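Local atomic coordinates of epidermal growth factor receptor pathway substrate 8-like protein 1 (Mus musculus, PDB entry 2CY5), a protein that probably acts in growth factor receptor signalling, its phosphotyrosine-binding (PTB) domain being a likely docking module for peptide motifs of partner proteins. Residues H12-V17 with Q113-G118; L94-C99 with P107-F112. All coordinates share one frame; numbering follows the deposited sequence.

Contact 1: H12-V17 with Q113-G118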
loop_
_atom_site.group_PDB
_atom_site.type_symbol
_atom_site.label_atom_id
_atom_site.label_comp_id
_atom_site.label_asym_id
_atom_site.label_seq_id
_atom_site.Cartn_x
_atom_site.Cartn_y
_atom_site.Cartn_z
ATOM N N HIS A 12 -19.763 6.900 4.576
ATOM C CA HIS A 12 -19.534 5.493 4.856
ATOM C C HIS A 12 -19.495 4.786 3.485
ATOM O O HIS A 12 -20.336 5.070 2.602
ATOM C CB HIS A 12 -20.639 4.905 5.663
ATOM C CG HIS A 12 -20.648 5.404 7.074
ATOM N ND1 HIS A 12 -20.297 4.602 8.141
ATOM C CD2 HIS A 12 -20.866 6.641 7.572
ATOM C CE1 HIS A 12 -20.306 5.336 9.231
ATOM N NE2 HIS A 12 -20.647 6.575 8.911
ATOM N N VAL A 13 -18.492 3.891 3.297
ATOM C CA VAL A 13 -18.462 3.161 2.051
ATOM C C VAL A 13 -18.052 1.725 2.406
ATOM O O VAL A 13 -17.593 1.499 3.517
ATOM C CB VAL A 13 -17.316 3.743 1.093
ATOM C CG1 VAL A 13 -17.615 5.210 0.776
ATOM C CG2 VAL A 13 -16.001 3.590 1.787
ATOM N N ASN A 14 -18.089 0.864 1.409
ATOM C CA ASN A 14 -17.542 -0.501 1.559
ATOM C C ASN A 14 -16.332 -0.570 0.637
ATOM O O ASN A 14 -16.443 -0.447 -0.595
ATOM C CB ASN A 14 -18.586 -1.517 0.989
ATOM C CG ASN A 14 -19.744 -1.770 2.017
ATOM O OD1 ASN A 14 -19.571 -1.593 3.120
ATOM N ND2 ASN A 14 -20.863 -2.124 1.564
ATOM N N HIS A 15 -15.199 -0.870 1.195
ATOM C CA HIS A 15 -14.053 -1.050 0.271
ATOM C C HIS A 15 -14.242 -2.399 -0.407
ATOM O O HIS A 15 -14.605 -3.404 0.277
ATOM C CB HIS A 15 -12.802 -1.038 1.177
ATOM C CG HIS A 15 -11.596 -1.496 0.410
ATOM N ND1 HIS A 15 -11.144 -2.827 0.397
ATOM C CD2 HIS A 15 -10.775 -0.817 -0.437
ATOM C CE1 HIS A 15 -10.107 -2.928 -0.428
ATOM N NE2 HIS A 15 -9.852 -1.724 -0.945
ATOM N N LEU A 16 -14.055 -2.524 -1.689
ATOM C CA LEU A 16 -14.236 -3.810 -2.332
ATOM C C LEU A 16 -12.855 -4.446 -2.643
ATOM O O LEU A 16 -12.710 -5.592 -2.343
ATOM C CB LEU A 16 -14.933 -3.664 -3.652
ATOM C CG LEU A 16 -16.360 -3.032 -3.428
ATOM C CD1 LEU A 16 -17.061 -3.027 -4.853
ATOM C CD2 LEU A 16 -17.156 -3.993 -2.518
ATOM N N VAL A 17 -11.911 -3.741 -3.280
ATOM C CA VAL A 17 -10.604 -4.377 -3.645
ATOM C C VAL A 17 -9.587 -3.235 -3.979
ATOM O O VAL A 17 -10.006 -2.078 -4.287
ATOM C CB VAL A 17 -10.837 -5.233 -5.012
ATOM C CG1 VAL A 17 -10.802 -4.369 -6.285
ATOM C CG2 VAL A 17 -9.677 -6.238 -5.098
ATOM N N GLN A 113 -17.724 0.787 -2.861
ATOM C CA GLN A 113 -19.179 0.703 -3.186
ATOM C C GLN A 113 -19.748 1.793 -2.351
ATOM O O GLN A 113 -19.444 1.944 -1.178
ATOM C CB GLN A 113 -19.743 -0.554 -2.632
ATOM C CG GLN A 113 -21.121 -0.777 -2.956
ATOM C CD GLN A 113 -21.472 -2.174 -2.534
ATOM O OE1 GLN A 113 -21.187 -2.653 -1.376
ATOM N NE2 GLN A 113 -22.080 -2.861 -3.466
ATOM N N GLY A 114 -20.606 2.619 -2.909
ATOM C CA GLY A 114 -21.065 3.712 -2.055
ATOM C C GLY A 114 -22.320 3.120 -1.386
ATOM O O GLY A 114 -22.826 2.106 -1.891
ATOM N N LEU A 115 -22.776 3.696 -0.265
ATOM C CA LEU A 115 -24.024 3.218 0.296
ATOM C C LEU A 115 -25.168 4.258 -0.055
ATOM O O LEU A 115 -25.467 4.564 -1.215
ATOM C CB LEU A 115 -23.835 3.110 1.764
ATOM C CG LEU A 115 -22.543 2.210 1.986
ATOM C CD1 LEU A 115 -22.067 2.175 3.449
ATOM C CD2 LEU A 115 -23.029 0.771 1.547
ATOM N N LEU A 116 -25.731 4.854 0.977
ATOM C CA LEU A 116 -26.868 5.775 0.670
ATOM C C LEU A 116 -26.446 7.016 -0.190
ATOM O O LEU A 116 -27.168 7.406 -1.106
ATOM C CB LEU A 116 -27.529 6.215 2.012
ATOM C CG LEU A 116 -28.879 6.930 1.783
ATOM C CD1 LEU A 116 -29.990 6.155 1.064
ATOM C CD2 LEU A 116 -29.325 7.118 3.260
ATOM N N LEU A 117 -25.260 7.555 0.063
ATOM C CA LEU A 117 -24.760 8.677 -0.688
ATOM C C LEU A 117 -24.177 8.386 -2.072
ATOM O O LEU A 117 -23.878 9.299 -2.761
ATOM C CB LEU A 117 -23.811 9.516 0.191
ATOM C CG LEU A 117 -24.636 10.095 1.391
ATOM C CD1 LEU A 117 -23.786 10.801 2.438
ATOM C CD2 LEU A 117 -25.692 11.159 0.815
ATOM N N GLY A 118 -24.129 7.167 -2.542
ATOM C CA GLY A 118 -23.651 6.880 -3.907
ATOM C C GLY A 118 -22.175 7.261 -4.055
ATOM O O GLY A 118 -21.592 7.961 -3.215
#

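Contact 2: L94-C99 with P107-F112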
loop_
_atom_site.group_PDB
_atom_site.type_symbol
_atom_site.label_atom_id
_atom_site.label_comp_id
_atom_site.label_asym_id
_atom_site.label_seq_id
_atom_site.Cartn_x
_atom_site.Cartn_y
_atom_site.Cartn_z
ATOM N N LEU A 94 -19.814 2.488 -8.456
ATOM C CA LEU A 94 -18.594 2.227 -7.703
ATOM C C LEU A 94 -17.770 3.554 -7.752
ATOM O O LEU A 94 -17.743 4.274 -8.771
ATOM C CB LEU A 94 -17.796 1.218 -8.453
ATOM C CG LEU A 94 -18.624 -0.126 -8.479
ATOM C CD1 LEU A 94 -17.723 -1.129 -9.178
ATOM C CD2 LEU A 94 -19.065 -0.603 -7.022
ATOM N N LEU A 95 -17.018 3.786 -6.692
ATOM C CA LEU A 95 -16.128 4.883 -6.636
ATOM C C LEU A 95 -14.694 4.279 -7.009
ATOM O O LEU A 95 -14.205 3.292 -6.396
ATOM C CB LEU A 95 -16.050 5.409 -5.214
ATOM C CG LEU A 95 -14.904 6.476 -5.153
ATOM C CD1 LEU A 95 -15.231 7.774 -5.926
ATOM C CD2 LEU A 95 -14.661 6.933 -3.577
ATOM N N LEU A 96 -14.055 4.805 -8.021
ATOM C CA LEU A 96 -12.729 4.296 -8.343
ATOM C C LEU A 96 -11.731 5.352 -8.005
ATOM O O LEU A 96 -11.882 6.597 -8.308
ATOM C CB LEU A 96 -12.726 4.005 -9.803
ATOM C CG LEU A 96 -11.610 3.143 -10.380
ATOM C CD1 LEU A 96 -11.944 2.700 -11.796
ATOM C CD2 LEU A 96 -10.528 3.998 -10.439
ATOM N N LEU A 97 -10.686 4.981 -7.290
ATOM C CA LEU A 97 -9.575 5.934 -6.998
ATOM C C LEU A 97 -8.236 5.309 -7.458
ATOM O O LEU A 97 -7.928 4.170 -7.097
ATOM C CB LEU A 97 -9.413 6.271 -5.495
ATOM C CG LEU A 97 -10.253 7.277 -4.822
ATOM C CD1 LEU A 97 -9.928 7.149 -3.268
ATOM C CD2 LEU A 97 -9.770 8.631 -5.337
ATOM N N VAL A 98 -7.480 5.998 -8.293
ATOM C CA VAL A 98 -6.168 5.441 -8.651
ATOM C C VAL A 98 -5.189 6.314 -7.882
ATOM O O VAL A 98 -5.252 7.573 -7.992
ATOM C CB VAL A 98 -5.943 5.596 -10.132
ATOM C CG1 VAL A 98 -4.407 5.048 -10.533
ATOM C CG2 VAL A 98 -7.150 5.015 -10.915
ATOM N N CYS A 99 -4.224 5.730 -7.098
ATOM C CA CYS A 99 -3.269 6.544 -6.343
ATOM C C CYS A 99 -1.843 6.072 -6.826
ATOM O O CYS A 99 -1.686 4.898 -7.321
ATOM C CB CYS A 99 -3.401 6.191 -4.881
ATOM S SG CYS A 99 -5.036 6.745 -4.443
ATOM N N PRO A 107 1.239 2.283 -9.667
ATOM C CA PRO A 107 0.043 2.935 -9.064
ATOM C C PRO A 107 -0.924 1.770 -8.649
ATOM O O PRO A 107 -0.781 0.608 -9.067
ATOM C CB PRO A 107 -0.644 3.630 -10.217
ATOM C CG PRO A 107 0.190 3.256 -11.488
ATOM C CD PRO A 107 1.395 2.558 -11.114
ATOM N N ASP A 108 -1.938 2.114 -7.835
ATOM C CA ASP A 108 -2.905 1.082 -7.419
ATOM C C ASP A 108 -4.310 1.633 -7.808
ATOM O O ASP A 108 -4.509 2.914 -7.770
ATOM C CB ASP A 108 -2.936 1.064 -5.893
ATOM C CG ASP A 108 -1.611 0.594 -5.258
ATOM O OD1 ASP A 108 -1.226 -0.443 -5.830
ATOM O OD2 ASP A 108 -1.042 1.191 -4.261
ATOM N N VAL A 109 -5.193 0.666 -8.075
ATOM C CA VAL A 109 -6.603 0.976 -8.288
ATOM C C VAL A 109 -7.357 0.600 -6.987
ATOM O O VAL A 109 -7.221 -0.551 -6.533
ATOM C CB VAL A 109 -7.131 0.149 -9.423
ATOM C CG1 VAL A 109 -8.732 0.239 -9.417
ATOM C CG2 VAL A 109 -6.420 0.675 -10.710
ATOM N N HIS A 110 -8.125 1.510 -6.407
ATOM C CA HIS A 110 -8.938 1.147 -5.245
ATOM C C HIS A 110 -10.489 1.272 -5.697
ATOM O O HIS A 110 -10.906 2.298 -6.321
ATOM C CB HIS A 110 -8.735 2.120 -4.144
ATOM C CG HIS A 110 -7.310 2.283 -3.675
ATOM N ND1 HIS A 110 -6.752 1.449 -2.722
ATOM C CD2 HIS A 110 -6.323 3.159 -4.045
ATOM C CE1 HIS A 110 -5.473 1.799 -2.553
ATOM N NE2 HIS A 110 -5.186 2.818 -3.345
ATOM N N PHE A 111 -11.294 0.254 -5.420
ATOM C CA PHE A 111 -12.733 0.329 -5.721
ATOM C C PHE A 111 -13.511 0.310 -4.406
ATOM O O PHE A 111 -13.268 -0.562 -3.481
ATOM C CB PHE A 111 -13.176 -0.881 -6.530
ATOM C CG PHE A 111 -13.054 -0.739 -7.995
ATOM C CD1 PHE A 111 -13.925 0.020 -8.700
ATOM C CD2 PHE A 111 -12.059 -1.457 -8.672
ATOM C CE1 PHE A 111 -13.884 0.080 -10.097
ATOM C CE2 PHE A 111 -11.973 -1.427 -10.088
ATOM C CZ PHE A 111 -12.903 -0.660 -10.850
ATOM N N PHE A 112 -14.534 1.218 -4.354
ATOM C CA PHE A 112 -15.438 1.338 -3.178
ATOM C C PHE A 112 -16.848 1.368 -3.660
ATOM O O PHE A 112 -17.131 1.792 -4.773
ATOM C CB PHE A 112 -15.157 2.603 -2.354
ATOM C CG PHE A 112 -13.738 2.737 -1.909
ATOM C CD1 PHE A 112 -12.759 3.348 -2.764
ATOM C CD2 PHE A 112 -13.360 2.395 -0.652
ATOM C CE1 PHE A 112 -11.441 3.642 -2.317
ATOM C CE2 PHE A 112 -11.989 2.658 -0.138
ATOM C CZ PHE A 112 -11.037 3.308 -0.985
#

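Contact 1: H12-V17 with Q113-G118
In Q113, chi1 of -176° puts CG anti to the backbone N, and the chain stays extended to CD; in N14, CG lies beside its own backbone N. The two side chains therefore run side by side, pointing the same way, and their amides meet: N14 ND2 donates to Q113 OE1 over 3.0 Å in a nearly straight bond, 177° at the hydrogen. OE1 lies in the amide plane of N14, whereas ND2 is somewhat tilted from the carbonyl plane of Q113, and the two amide planes stand 59° apart. Beneath them the backbones form an antiparallel hydrogen-bonded pair, N14 N to Q113 O at 3.1 Å and Q113 N to N14 O at 2.9 Å, so three bonds join these two residues.

L115, two residues on from Q113, crosses N14 at about a right angle. Its CD2 lies 3.6 Å from N14 ND2, while CD1 reaches H12 O at 3.5 Å and H12 CB at 3.8 Å.

The first strand of the PTB domain thus pairs with the last, which leads through a type I turn, L115 to G118, into the C-terminal helix of this PH-like fold. Strand 9-20 has 49-55 on its other edge, where V13 and H15 bond to the backbones of M51 and Q49. Beyond N14, L16 and V17 both face F111 in a classic beta bulge, and V17 packs on helix 30-42.

Contact 2: L94-C99 with P107-F112
L96 meets F111 across a non-hydrogen-bonded pair of antiparallel strands, and its side chain can be followed outward. CB lies 4.1 Å from F111 CE1. CG, placed anti to the backbone N (chi1 -165°), sits over one face of the ring, 3.8 Å above the plane and offset toward the rim, a CH-pi contact in which CG stands 25° off the ring normal. CD1 goes on to F111 CZ at 3.6 Å. CG also touches V109 CG1 at 4.2 Å, on the same side of the sheet.

The opposite side carries L95, L97 and C99 with F112, H110 and D108. L97 CD1 approaches F112 CE1 obliquely at 3.9 Å, and C99 SG comes obliquely to H110 CD2 at 3.8 Å. H110 ND1 is bonded to T18 OG1, while D108 OD2 forms a salt bridge with R104 of the second subunit.

Six backbone bonds pair L95 with F112, L97 with H110 and C99 with D108, making 94-99 and 108-114 a hairpin of the PTB sheet. Its chemistry implies two differently built faces: L96 and F111 turn apolar surface toward helix 30-42, whereas the other face combines leucine and aromatic packing with polar groups whose partners lie on strand 9-20 and across the dimer.

Strand 108-114 is common to both contacts: it pairs along one edge with 94-99 and along the other with 9-20, Q113 carrying the latter pairing in contact 1. The contact centres are 12 Å apart, yet the two touch directly. L16 N lies 2.8 Å from F111 O, a probable hydrogen bond. F111 N is likewise 2.9 Å from V17 O, probably bonded too. H15 CA packs on F112 CD2 at 3.6 Å. The three strands lie next to one another in the antiparallel sheet, in the order 9-20, 108-114, 94-99, the long-range pairing of contact 1 enclosing in sequence the short hairpin of contact 2. The calcium ion is bound at A6 and D125, outside both contacts, and lies about 13 Å from the L95 side chain.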